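Local structure of carbonic anhydrase (Synechocystis sp., 5SWC) at residues A[47-52]-A[75-80]; A[147-152]-A[171-176]; A[211-216]-A[229-234]. The protein catalyses the reversible hydration of carbon dioxide at a zinc centre and supplies CO2 to RuBisCO inside the carboxysome. One frame throughout, in Å; residues are numbered along the deposited sequence. Where two conformers were deposited one is given.

Interaction 1: A[47-52]-A[75-80]; sequences HGQHPR and DLFVIR. With FMT (formic acid), chain J.
F77, on strand 76-80, receives two residues of the loop 47-52: P51 at its CB and Q49 at the rim of its ring. From CB outward, F77 first meets the proline, whose CG lies 4.0 Å from F77 CB; the two side chains run side by side and point the same way. With CG anti to the backbone N (chi1 -177°), the ring is carried out so that its CD1 edge meets the Q49 amide, which crosses it obliquely. F77 CD1 comes 3.7 Å from Q49 OE1, which sits at the ring edge and in its plane, while the amide plane itself is turned 39° from the ring. One atom further, F77 CE1 faces O1 of a bound formic acid at 3.5 Å. In this crystal the same O1 accepts a bent hydrogen bond from Q49 NE2 (3.1 Å, 138°), and Q49 OE1 accepts from the backbone N of S61 of the second subunit. The formic acid probably comes from the crystallisation liquor.

Where the loop leaves P51, its CB rests 3.5 Å from D75 O. The same carbonyl is bridged to the backbone N of R52 by a water, 2.6 Å from D75 O and 2.7 Å from R52 N.

The contact is buried. Strand 76-81, outermost in the sheet within this chain, pairs in parallel with strand 53-58, into which the loop leads; helix 95-106 packs on F77 through Y102 and A103, and V78 and R80 bond through the backbone to the second subunit, an intersubunit contact of the hexamer.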
ATOM      1  N   HIS A  47      22.887   0.270  31.017  1.00 20.14           N
ATOM      2  CA  HIS A  47      21.621   0.180  31.708  1.00 20.71           C
ATOM      3  C   HIS A  47      20.470   0.900  31.059  1.00 20.80           C
ATOM      4  O   HIS A  47      19.307   0.690  31.440  1.00 24.42           O
ATOM      5  CB  HIS A  47      21.773   0.700  33.130  1.00 23.08           C
ATOM      6  CG  HIS A  47      22.806  -0.021  33.921  1.00 24.49           C
ATOM      7  ND1 HIS A  47      22.621  -1.312  34.357  1.00 33.92           N
ATOM      8  CD2 HIS A  47      24.037   0.354  34.340  1.00 31.50           C
ATOM      9  CE1 HIS A  47      23.693  -1.696  35.034  1.00 38.54           C
ATOM     10  NE2 HIS A  47      24.565  -0.705  35.031  1.00 35.04           N
ATOM     11  N   GLY A  48      20.764   1.725  30.068  1.00 18.74           N
ATOM     12  CA  GLY A  48      19.742   2.452  29.357  1.00 17.49           C
ATOM     13  C   GLY A  48      20.254   3.689  28.671  1.00 20.07           C
ATOM     14  O   GLY A  48      21.225   4.312  29.104  1.00 23.23           O
ATOM     15  N   GLN A  49      19.659   4.007  27.538  1.00 18.38           N
ATOM     16  CA  GLN A  49      20.013   5.226  26.830  1.00 16.63           C
ATOM     17  C   GLN A  49      19.057   6.347  27.202  1.00 17.61           C
ATOM     18  O   GLN A  49      17.871   6.117  27.432  1.00 19.74           O
ATOM     19  CB  GLN A  49      20.019   5.014  25.313  1.00 16.05           C
ATOM     20  CG  GLN A  49      18.642   4.773  24.706  1.00 17.92           C
ATOM     21  CD  GLN A  49      18.617   4.739  23.191  1.00 15.56           C
ATOM     22  OE1 GLN A  49      19.253   5.567  22.548  1.00 15.68           O
ATOM     23  NE2 GLN A  49      17.913   3.759  22.641  1.00 17.39           N
ATOM     24  N   HIS A  50      19.601   7.556  27.277  1.00 18.26           N
ATOM     25  CA  HIS A  50      18.802   8.750  27.602  1.00 19.78           C
ATOM     26  C   HIS A  50      19.208   9.939  26.762  1.00 20.67           C
ATOM     27  O   HIS A  50      19.607  10.987  27.290  1.00 21.64           O
ATOM     28  CB  HIS A  50      18.964   9.104  29.079  1.00 23.98           C
ATOM     29  CG  HIS A  50      18.447   8.043  29.991  1.00 29.97           C
ATOM     30  ND1 HIS A  50      19.272   7.141  30.629  1.00 38.33           N
ATOM     31  CD2 HIS A  50      17.185   7.700  30.310  1.00 27.66           C
ATOM     32  CE1 HIS A  50      18.532   6.303  31.334  1.00 29.04           C
ATOM     33  NE2 HIS A  50      17.265   6.618  31.160  1.00 34.87           N
ATOM     34  N   PRO A  51      19.138   9.786  25.440  1.00 15.57           N
ATOM     35  CA  PRO A  51      19.498  10.902  24.569  1.00 14.36           C
ATOM     36  C   PRO A  51      18.502  12.002  24.681  1.00 16.90           C
ATOM     37  O   PRO A  51      17.340  11.768  25.012  1.00 21.36           O
ATOM     38  CB  PRO A  51      19.431  10.289  23.189  1.00 16.44           C
ATOM     39  CG  PRO A  51      18.432   9.148  23.324  1.00 15.62           C
ATOM     40  CD  PRO A  51      18.718   8.596  24.684  1.00 17.77           C
ATOM     41  N   ARG A  52      18.928  13.212  24.358  1.00 22.45           N
ATOM     42  CA  ARG A  52      17.980  14.298  24.403  1.00 24.28           C
ATOM     43  C   ARG A  52      17.729  14.891  23.003  1.00 19.77           C
ATOM     44  O   ARG A  52      16.781  15.658  22.854  1.00 24.86           O
ATOM     45  CB  ARG A  52      18.458  15.408  25.325  1.00 34.15           C
ATOM     46  CG  ARG A  52      18.993  14.952  26.693  1.00 39.58           C
ATOM     47  CD  ARG A  52      17.931  14.337  27.585  1.00 46.89           C
ATOM     48  NE  ARG A  52      16.557  14.688  27.207  1.00 42.52           N
ATOM     49  CZ  ARG A  52      15.490  13.951  27.493  1.00 51.79           C
ATOM     50  NH1 ARG A  52      14.284  14.366  27.120  1.00 52.47           N
ATOM     51  NH2 ARG A  52      15.624  12.800  28.160  1.00 62.53           N
ATOM     52  N   ASP A  75      24.376  10.736  23.495  1.00 15.51           N
ATOM     53  CA  ASP A  75      23.730  12.031  23.304  1.00 15.16           C
ATOM     54  C   ASP A  75      22.732  12.079  22.152  1.00 14.32           C
ATOM     55  O   ASP A  75      21.707  12.765  22.277  1.00 17.39           O
ATOM     56  CB  ASP A  75      24.789  13.117  23.055  1.00 16.35           C
ATOM     57  CG  ASP A  75      25.607  13.501  24.286  1.00 18.54           C
ATOM     58  OD1 ASP A  75      25.351  13.049  25.418  1.00 21.10           O
ATOM     59  OD2 ASP A  75      26.539  14.343  24.085  1.00 22.62           O
ATOM     60  N   LEU A  76      23.063  11.457  21.017  1.00 13.86           N
ATOM     61  CA  LEU A  76      22.289  11.627  19.772  1.00 13.13           C
ATOM     62  C   LEU A  76      21.684  10.317  19.351  1.00 13.11           C
ATOM     63  O   LEU A  76      22.408   9.341  19.098  1.00 13.29           O
ATOM     64  CB  LEU A  76      23.194  12.105  18.631  1.00 13.51           C
ATOM     65  CG  LEU A  76      23.980  13.409  18.855  1.00 14.64           C
ATOM     66  CD1 LEU A  76      24.677  13.780  17.548  1.00 15.89           C
ATOM     67  CD2 LEU A  76      23.093  14.541  19.316  1.00 17.05           C
ATOM     68  N   PHE A  77      20.359  10.296  19.250  1.00 11.91           N
ATOM     69  CA  PHE A  77      19.637   9.160  18.643  1.00 10.88           C
ATOM     70  C   PHE A  77      19.536   9.524  17.169  1.00 11.16           C
ATOM     71  O   PHE A  77      19.041  10.612  16.850  1.00 12.98           O
ATOM     72  CB  PHE A  77      18.271   9.041  19.294  1.00 11.77           C
ATOM     73  CG  PHE A  77      17.446   7.884  18.830  1.00 12.87           C
ATOM     74  CD1 PHE A  77      17.444   6.685  19.517  1.00 13.97           C
ATOM     75  CD2 PHE A  77      16.602   8.008  17.727  1.00 14.74           C
ATOM     76  CE1 PHE A  77      16.640   5.626  19.088  1.00 16.34           C
ATOM     77  CE2 PHE A  77      15.769   6.913  17.324  1.00 13.69           C
ATOM     78  CZ  PHE A  77      15.804   5.778  18.008  1.00 14.96           C
ATOM     79  N   VAL A  78      20.006   8.683  16.267  1.00 11.58           N
ATOM     80  CA  VAL A  78      20.302   9.106  14.900  1.00 10.98           C
ATOM     81  C   VAL A  78      19.522   8.283  13.867  1.00 11.27           C
ATOM     82  O   VAL A  78      19.551   7.041  13.900  1.00 12.52           O
ATOM     83  CB  VAL A  78      21.794   9.008  14.598  1.00 11.96           C
ATOM     84  CG1 VAL A  78      22.071   9.417  13.183  1.00 13.61           C
ATOM     85  CG2 VAL A  78      22.596   9.882  15.571  1.00 13.67           C
ATOM     86  N   ILE A  79      18.857   8.951  12.938  1.00 10.36           N
ATOM     87  CA  ILE A  79      18.262   8.363  11.753  1.00 10.23           C
ATOM     88  C   ILE A  79      19.106   8.752  10.568  1.00 10.99           C
ATOM     89  O   ILE A  79      19.387   9.943  10.410  1.00 11.17           O
ATOM     90  CB  ILE A  79      16.826   8.882  11.563  1.00 11.73           C
ATOM     91  CG1 ILE A  79      15.911   8.380  12.695  1.00 11.60           C
ATOM     92  CG2 ILE A  79      16.298   8.550  10.185  1.00 15.09           C
ATOM     93  CD1 ILE A  79      14.530   9.006  12.701  1.00 12.57           C
ATOM     94  N   ARG A  80      19.526   7.796   9.736  1.00  9.53           N
ATOM     95  CA  ARG A  80      20.240   8.137   8.515  1.00  9.29           C
ATOM     96  C   ARG A  80      19.714   7.407   7.326  1.00  9.80           C
ATOM     97  O   ARG A  80      19.556   6.184   7.358  1.00 11.19           O
ATOM     98  CB  ARG A  80      21.745   7.801   8.636  1.00 11.22           C
ATOM     99  CG  ARG A  80      22.401   8.547   9.778  1.00 12.42           C
ATOM    100  CD  ARG A  80      23.896   8.369   9.910  1.00 11.79           C
ATOM    101  NE  ARG A  80      24.589   8.989   8.792  1.00 11.73           N
ATOM    102  CZ  ARG A  80      25.915   9.042   8.663  1.00 11.93           C
ATOM    103  NH1 ARG A  80      26.725   8.573   9.600  1.00 12.90           N
ATOM    104  NH2 ARG A  80      26.417   9.560   7.551  1.00 13.16           N
TER
HETATM  105  C   FMT J 304      15.996   1.805  19.436  1.00 20.60           C
HETATM  106  O1  FMT J 304      16.964   2.246  20.075  1.00 20.39           O
HETATM  107  O2  FMT J 304      15.826   0.608  19.147  1.00 21.94           O
HETATM  108  O   HOH W   1      21.376  14.391  24.287  1.00 32.55           O

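Interaction 2: A[147-152]-A[171-176]; sequences EATRRL and AENILT
T149 of helix 147-152 and T176 of helix 171-176 meet at an oblique angle, hydroxyl to hydroxyl, with T149 OG1 2.8 Å from T176 OG1. Both threonines carry OG1 anti to the carbonyl carbon and beside the backbone N (chi1 -53° and -63°), which aims the two oxygens into the interface. T149 OG1 also has a hydrogen bond with T146 OG1, just ahead of the segment, so this buried hydroxyl has two others beside it, those of T176 and T146. The methyl groups take a different course: T149 CG2 lies over the backbone of the partner helix, 3.6 Å from N173 N and 4.0 Å from E172 CB, whereas T176 CG2 turns to the methyl of A148, its CB 4.1 Å away.

One turn on along 147-152 and one turn back along 171-176, L152 and E172 cross at about a right angle. The leucine methyl CD2 rests against the carboxylate carbon of E172, with L152 CD2 to E172 CD at 3.7 Å. Bending of the glutamate at chi2 lets its chain fold past the leucine while E172 OE2 is hydrogen-bonded to Y157 OH, which ties one carboxylate oxygen beside an apolar neighbour. N173 presents its amide at the border of the contact: OD1 bonds to T146 OG1 and ND2 to G83 O, and its side chain lies about 8 Å from the zinc ion.

The axes of 147-152 and 171-176 approach to 8.7 Å and their N-to-C directions diverge by 133°, an inclined antiparallel pair. Helix 162-181 has strands 197-204 and 219-221 against A171, I174 and L175, helix 121-126 covers T149 through L126, and H188 and H192 of the third subunit pack on L152, T176 and E172.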
ATOM      1  N   GLU A 147       9.016  15.132  -3.237  1.00 12.99           N
ATOM      2  CA  GLU A 147       8.535  15.763  -4.455  1.00 13.25           C
ATOM      3  C   GLU A 147       8.165  17.226  -4.234  1.00 13.46           C
ATOM      4  O   GLU A 147       8.256  18.036  -5.146  1.00 14.63           O
ATOM      5  CB  GLU A 147       7.363  14.959  -5.039  1.00 14.41           C
ATOM      6  CG  GLU A 147       6.662  15.621  -6.221  1.00 15.41           C
ATOM      7  CD  GLU A 147       7.538  15.744  -7.426  1.00 22.52           C
ATOM      8  OE1 GLU A 147       8.618  15.112  -7.522  1.00 23.96           O
ATOM      9  OE2 GLU A 147       7.109  16.501  -8.318  1.00 26.18           O
ATOM     10  N   ALA A 148       7.726  17.573  -3.029  1.00 13.91           N
ATOM     11  CA  ALA A 148       7.378  18.962  -2.770  1.00 14.64           C
ATOM     12  C   ALA A 148       8.581  19.870  -2.943  1.00 14.49           C
ATOM     13  O   ALA A 148       8.426  21.032  -3.343  1.00 15.49           O
ATOM     14  CB  ALA A 148       6.714  19.119  -1.395  1.00 15.03           C
ATOM     15  N   THR A 149       9.775  19.367  -2.647  1.00 13.70           N
ATOM     16  CA  THR A 149      11.024  20.110  -2.849  1.00 13.62           C
ATOM     17  C   THR A 149      11.223  20.308  -4.325  1.00 15.40           C
ATOM     18  O   THR A 149      11.519  21.402  -4.762  1.00 16.45           O
ATOM     19  CB  THR A 149      12.201  19.338  -2.295  1.00 12.53           C
ATOM     20  OG1 THR A 149      11.924  18.987  -0.928  1.00 14.12           O
ATOM     21  CG2 THR A 149      13.488  20.104  -2.395  1.00 14.62           C
ATOM     22  N   ARG A 150      11.075  19.239  -5.102  1.00 13.81           N
ATOM     23  CA  ARG A 150      11.345  19.324  -6.516  0.66 14.90           C
ATOM     24  C   ARG A 150      10.390  20.288  -7.190  1.00 15.80           C
ATOM     25  O   ARG A 150      10.782  21.118  -8.005  1.00 16.88           O
ATOM     26  CB  ARG A 150      11.226  17.933  -7.122  0.66 15.86           C
ATOM     27  CG  ARG A 150      11.831  17.848  -8.501  0.66 19.94           C
ATOM     28  CD  ARG A 150      11.623  16.478  -9.093  0.66 18.62           C
ATOM     29  NE  ARG A 150      10.226  16.353  -9.482  0.66 20.09           N
ATOM     30  CZ  ARG A 150       9.757  16.626 -10.696  0.66 29.20           C
ATOM     31  NH1 ARG A 150       8.454  16.529 -10.958  0.66 28.28           N
ATOM     32  NH2 ARG A 150      10.580  17.022 -11.657  0.66 29.71           N
ATOM     33  N   ARG A 151       9.107  20.216  -6.822  1.00 16.44           N
ATOM     34  CA  ARG A 151       8.122  21.116  -7.404  1.00 17.28           C
ATOM     35  C   ARG A 151       8.392  22.566  -7.070  1.00 17.70           C
ATOM     36  O   ARG A 151       8.396  23.423  -7.944  1.00 19.80           O
ATOM     37  CB  ARG A 151       6.703  20.701  -6.924  1.00 17.02           C
ATOM     38  CG  ARG A 151       5.559  21.363  -7.641  1.00 18.20           C
ATOM     39  CD  ARG A 151       5.335  20.896  -9.069  1.00 22.04           C
ATOM     40  NE  ARG A 151       6.139  21.624 -10.025  1.00 30.39           N
ATOM     41  CZ  ARG A 151       6.616  21.100 -11.154  1.00 44.73           C
ATOM     42  NH1 ARG A 151       6.377  19.834 -11.471  1.00 38.45           N
ATOM     43  NH2 ARG A 151       7.357  21.841 -11.967  1.00 42.02           N
ATOM     44  N   LEU A 152       8.646  22.835  -5.797  1.00 16.60           N
ATOM     45  CA  LEU A 152       9.005  24.188  -5.381  1.00 16.23           C
ATOM     46  C   LEU A 152      10.238  24.722  -6.137  1.00 17.10           C
ATOM     47  O   LEU A 152      10.228  25.870  -6.629  1.00 18.34           O
ATOM     48  CB  LEU A 152       9.220  24.200  -3.865  1.00 17.68           C
ATOM     49  CG  LEU A 152       9.481  25.560  -3.240  1.00 18.31           C
ATOM     50  CD1 LEU A 152       9.035  25.551  -1.784  1.00 20.52           C
ATOM     51  CD2 LEU A 152      10.943  25.945  -3.360  1.00 19.53           C
ATOM     52  N   ALA A 171      18.830  23.003   0.701  1.00 13.31           N
ATOM     53  CA  ALA A 171      18.169  23.831   1.715  1.00 14.64           C
ATOM     54  C   ALA A 171      16.654  23.592   1.729  1.00 13.78           C
ATOM     55  O   ALA A 171      16.041  23.379   2.788  1.00 14.23           O
ATOM     56  CB  ALA A 171      18.482  25.293   1.464  1.00 14.50           C
ATOM     57  N   GLU A 172      16.037  23.639   0.553  1.00 13.59           N
ATOM     58  CA  GLU A 172      14.589  23.446   0.444  1.00 13.41           C
ATOM     59  C   GLU A 172      14.182  22.032   0.875  1.00 12.73           C
ATOM     60  O   GLU A 172      13.096  21.828   1.440  1.00 13.99           O
ATOM     61  CB  GLU A 172      14.126  23.812  -0.966  1.00 15.19           C
ATOM     62  CG  GLU A 172      14.179  25.297  -1.280  1.00 16.40           C
ATOM     63  CD  GLU A 172      13.211  26.150  -0.455  1.00 19.84           C
ATOM     64  OE1 GLU A 172      12.275  25.636   0.202  1.00 20.82           O
ATOM     65  OE2 GLU A 172      13.395  27.401  -0.547  1.00 25.21           O
ATOM     66  N   ASN A 173      15.051  21.050   0.673  1.00 12.05           N
ATOM     67  CA  ASN A 173      14.736  19.697   1.103  1.00 12.44           C
ATOM     68  C   ASN A 173      14.579  19.631   2.615  1.00 13.12           C
ATOM     69  O   ASN A 173      13.676  18.931   3.096  1.00 12.53           O
ATOM     70  CB  ASN A 173      15.834  18.728   0.594  1.00 12.17           C
ATOM     71  CG  ASN A 173      15.580  17.313   0.976  1.00 11.42           C
ATOM     72  OD1 ASN A 173      14.603  16.693   0.535  1.00 13.22           O
ATOM     73  ND2 ASN A 173      16.515  16.739   1.748  1.00 13.36           N
ATOM     74  N   ILE A 174      15.422  20.313   3.354  1.00 12.01           N
ATOM     75  CA  ILE A 174      15.320  20.375   4.816  1.00 12.12           C
ATOM     76  C   ILE A 174      13.954  20.962   5.193  1.00 13.08           C
ATOM     77  O   ILE A 174      13.255  20.397   6.062  1.00 13.90           O
ATOM     78  CB  ILE A 174      16.483  21.171   5.410  1.00 13.13           C
ATOM     79  CG1 ILE A 174      17.794  20.402   5.202  1.00 13.39           C
ATOM     80  CG2 ILE A 174      16.245  21.496   6.873  1.00 14.70           C
ATOM     81  CD1 ILE A 174      18.982  21.286   5.270  1.00 16.35           C
ATOM     82  N   LEU A 175      13.545  22.043   4.553  1.00 13.05           N
ATOM     83  CA  LEU A 175      12.282  22.715   4.873  1.00 15.04           C
ATOM     84  C   LEU A 175      11.095  21.781   4.598  1.00 14.30           C
ATOM     85  O   LEU A 175      10.149  21.721   5.370  1.00 14.19           O
ATOM     86  CB  LEU A 175      12.179  24.030   4.122  1.00 14.57           C
ATOM     87  CG  LEU A 175      13.335  24.999   4.420  1.00 15.96           C
ATOM     88  CD1 LEU A 175      13.055  26.328   3.821  1.00 19.20           C
ATOM     89  CD2 LEU A 175      13.554  25.102   5.897  1.00 19.98           C
ATOM     90  N   THR A 176      11.143  21.026   3.520  1.00 12.35           N
ATOM     91  CA  THR A 176      10.102  20.052   3.230  1.00 11.67           C
ATOM     92  C   THR A 176      10.001  19.008   4.342  1.00 11.93           C
ATOM     93  O   THR A 176       8.904  18.662   4.762  1.00 12.88           O
ATOM     94  CB  THR A 176      10.363  19.372   1.890  1.00 13.72           C
ATOM     95  OG1 THR A 176      10.293  20.382   0.869  1.00 14.30           O
ATOM     96  CG2 THR A 176       9.398  18.275   1.583  1.00 13.62           C
TER

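Interaction 3: A[211-216]-A[229-234]; sequences LAYDGV and ALEPED
Y213's ring meets the segment 229-234 by its edge: A229 O lies in the ring plane, 3.6 Å from Y213 CD2, and E231 OE2 approaches near the same plane at the hydroxyl end. The ring also meets that of F220, planes about 55° apart. Y213 OH donates a 2.6 Å hydrogen bond to E231 OE2, on the anti lone pair, with ring and carboxylate planes 50° apart. The extended glutamate crosses the tyrosine at about a right angle, and its other oxygen, OE1, forms a salt bridge with K179. A phenylalanine in place of Y213 would probably leave E231 OE2 without this donor and the carboxylate held less firmly. Beside the ring, G215 lies against the opposing backbone, its CA 3.3 Å from L230 O; a CB there would clash with that carbonyl. V216 CG2 closes the outer end on P232 CG at 3.8 Å. Between them, the G215 carbonyl receives the CA-H of E231. D214 OD1 accepts from V216 N, an Asx turn where strand 209-214 ends.

That strand lies between strands 197-204 and 219-221, with L175 and L178 of helix 162-181 packed on Y213 and A229, while loop 229-234 follows the last strand.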
ATOM      1  N   LEU A 211      24.636  25.950   8.882  1.00 13.79           N
ATOM      2  CA  LEU A 211      23.627  27.030   8.817  1.00 14.94           C
ATOM      3  C   LEU A 211      22.336  26.443   9.360  1.00 16.39           C
ATOM      4  O   LEU A 211      21.975  25.296   9.073  1.00 16.16           O
ATOM      5  CB  LEU A 211      23.396  27.489   7.372  1.00 17.96           C
ATOM      6  CG  LEU A 211      24.621  28.034   6.633  1.00 27.34           C
ATOM      7  CD1 LEU A 211      24.147  28.489   5.239  1.00 35.62           C
ATOM      8  CD2 LEU A 211      25.233  29.161   7.380  1.00 34.00           C
ATOM      9  N   ALA A 212      21.612  27.226  10.131  1.00 13.69           N
ATOM     10  CA  ALA A 212      20.370  26.811  10.779  1.00 12.88           C
ATOM     11  C   ALA A 212      19.203  27.663  10.318  1.00 13.71           C
ATOM     12  O   ALA A 212      19.321  28.884  10.192  1.00 14.47           O
ATOM     13  CB  ALA A 212      20.538  26.976  12.290  1.00 14.42           C
ATOM     14  N   TYR A 213      18.047  27.033  10.107  1.00 13.58           N
ATOM     15  CA  TYR A 213      16.872  27.793   9.693  1.00 13.40           C
ATOM     16  C   TYR A 213      16.200  28.469  10.877  1.00 14.39           C
ATOM     17  O   TYR A 213      15.820  27.819  11.841  1.00 15.12           O
ATOM     18  CB  TYR A 213      15.878  26.855   9.035  1.00 13.64           C
ATOM     19  CG  TYR A 213      14.753  27.560   8.328  1.00 13.82           C
ATOM     20  CD1 TYR A 213      14.975  28.378   7.235  1.00 14.52           C
ATOM     21  CD2 TYR A 213      13.436  27.369   8.717  1.00 14.52           C
ATOM     22  CE1 TYR A 213      13.951  28.972   6.584  1.00 16.69           C
ATOM     23  CE2 TYR A 213      12.399  27.978   8.072  1.00 18.35           C
ATOM     24  CZ  TYR A 213      12.648  28.770   7.003  1.00 16.69           C
ATOM     25  OH  TYR A 213      11.625  29.385   6.300  1.00 21.09           O
ATOM     26  N   ASP A 214      16.050  29.776  10.766  1.00 14.14           N
ATOM     27  CA  ASP A 214      15.294  30.570  11.719  1.00 16.36           C
ATOM     28  C   ASP A 214      13.931  30.758  11.067  1.00 16.66           C
ATOM     29  O   ASP A 214      13.770  31.549  10.126  1.00 16.56           O
ATOM     30  CB  ASP A 214      16.018  31.913  11.943  1.00 16.01           C
ATOM     31  CG  ASP A 214      15.288  32.855  12.870  1.00 18.43           C
ATOM     32  OD1 ASP A 214      14.071  32.577  13.140  1.00 19.17           O
ATOM     33  OD2 ASP A 214      15.840  33.884  13.272  1.00 20.37           O
ATOM     34  N   GLY A 215      12.917  30.052  11.585  1.00 15.55           N
ATOM     35  CA  GLY A 215      11.591  30.099  11.020  1.00 18.39           C
ATOM     36  C   GLY A 215      10.858  31.421  11.165  1.00 20.51           C
ATOM     37  O   GLY A 215       9.893  31.682  10.437  1.00 22.65           O
ATOM     38  N   VAL A 216      11.280  32.274  12.102  1.00 19.50           N
ATOM     39  CA  VAL A 216      10.702  33.594  12.246  1.00 22.28           C
ATOM     40  C   VAL A 216      11.211  34.474  11.108  1.00 20.97           C
ATOM     41  O   VAL A 216      10.455  35.209  10.474  1.00 25.64           O
ATOM     42  CB  VAL A 216      11.017  34.193  13.618  1.00 24.93           C
ATOM     43  CG1 VAL A 216      10.595  35.655  13.690  1.00 30.38           C
ATOM     44  CG2 VAL A 216      10.322  33.387  14.702  1.00 28.50           C
ATOM     45  N   ALA A 229      13.175  26.146  13.720  1.00 15.05           N
ATOM     46  CA  ALA A 229      12.753  26.199  12.340  1.00 15.15           C
ATOM     47  C   ALA A 229      11.276  26.433  12.133  1.00 15.93           C
ATOM     48  O   ALA A 229      10.833  26.481  10.973  1.00 19.39           O
ATOM     49  CB  ALA A 229      13.142  24.891  11.664  1.00 16.60           C
ATOM     50  N   LEU A 230      10.529  26.508  13.221  1.00 16.39           N
ATOM     51  CA  LEU A 230       9.085  26.657  13.123  1.00 20.37           C
ATOM     52  C   LEU A 230       8.721  28.035  12.594  1.00 18.45           C
ATOM     53  O   LEU A 230       9.221  29.041  13.060  1.00 18.88           O
ATOM     54  CB  LEU A 230       8.447  26.415  14.486  1.00 19.15           C
ATOM     55  CG  LEU A 230       8.662  25.025  15.090  1.00 27.32           C
ATOM     56  CD1 LEU A 230       8.068  24.978  16.491  1.00 30.59           C
ATOM     57  CD2 LEU A 230       8.044  23.966  14.209  1.00 29.38           C
ATOM     58  N   GLU A 231       7.828  28.082  11.613  1.00 19.22           N
ATOM     59  CA  GLU A 231       7.325  29.318  11.038  1.00 19.84           C
ATOM     60  C   GLU A 231       6.053  29.737  11.775  1.00 20.97           C
ATOM     61  O   GLU A 231       5.041  29.029  11.741  1.00 21.04           O
ATOM     62  CB  GLU A 231       7.055  29.107   9.547  1.00 20.17           C
ATOM     63  CG  GLU A 231       8.347  28.722   8.805  1.00 19.45           C
ATOM     64  CD  GLU A 231       8.157  28.422   7.323  1.00 22.63           C
ATOM     65  OE1 GLU A 231       7.035  28.085   6.880  1.00 27.85           O
ATOM     66  OE2 GLU A 231       9.158  28.511   6.567  1.00 25.47           O
ATOM     67  N   PRO A 232       6.056  30.910  12.411  1.00 22.10           N
ATOM     68  CA  PRO A 232       4.915  31.262  13.266  1.00 23.41           C
ATOM     69  C   PRO A 232       3.581  31.317  12.547  1.00 28.20           C
ATOM     70  O   PRO A 232       2.523  31.009  13.135  1.00 29.27           O
ATOM     71  CB  PRO A 232       5.265  32.673  13.750  1.00 29.62           C
ATOM     72  CG  PRO A 232       6.704  32.801  13.590  1.00 34.23           C
ATOM     73  CD  PRO A 232       7.152  31.911  12.472  1.00 26.65           C
ATOM     74  N   GLU A 233       3.598  31.685  11.273  1.00 24.78           N
ATOM     75  CA  GLU A 233       2.334  31.787  10.533  0.50 25.95           C
ATOM     76  C   GLU A 233       1.694  30.429  10.251  1.00 28.36           C
ATOM     77  O   GLU A 233       0.515  30.356   9.890  1.00 29.42           O
ATOM     78  CB  GLU A 233       2.525  32.558   9.222  0.50 31.21           C
ATOM     79  CG  GLU A 233       3.226  31.775   8.108  0.50 26.00           C
ATOM     80  CD  GLU A 233       4.739  31.813   8.189  0.50 35.88           C
ATOM     81  OE1 GLU A 233       5.298  32.312   9.191  0.50 36.46           O
ATOM     82  OE2 GLU A 233       5.376  31.336   7.228  0.50 26.23           O
ATOM     83  N   ASP A 234       2.455  29.352  10.414  1.00 25.37           N
ATOM     84  CA  ASP A 234       1.930  28.014  10.175  1.00 22.83           C
ATOM     85  C   ASP A 234       1.775  27.227  11.461  1.00 21.90           C
ATOM     86  O   ASP A 234       1.635  25.994  11.424  1.00 23.25           O
ATOM     87  CB  ASP A 234       2.840  27.257   9.200  1.00 25.87           C
ATOM     88  CG  ASP A 234       2.882  27.902   7.852  1.00 33.74           C
ATOM     89  OD1 ASP A 234       1.857  28.499   7.455  1.00 35.00           O
ATOM     90  OD2 ASP A 234       3.937  27.823   7.198  1.00 31.98           O
TER

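How the interactions relate
From the N terminus, interaction 1 closes the loop after helix 39-45 onto strand 76-81 and spans strand 53-58 and helix 65-69. Interaction 2 then brings helix 147-156 back to helix 162-181 over a short link, and interaction 3 returns the C-terminal segment to the end of strand 209-214 around strand 219-221. The three lie in series; none nests in or crosses another. Interactions 1 and 3 reach the same mixed sheet, centres about 25 Å apart, whereas interactions 2 and 3 touch: L175 CD2 packs on Y213 CD2 at 3.6 Å, joining helix 162-181, and through it the helix pair, to strand 209-214. Interactions 1 and 2 lie on opposite sides of the chain's centre.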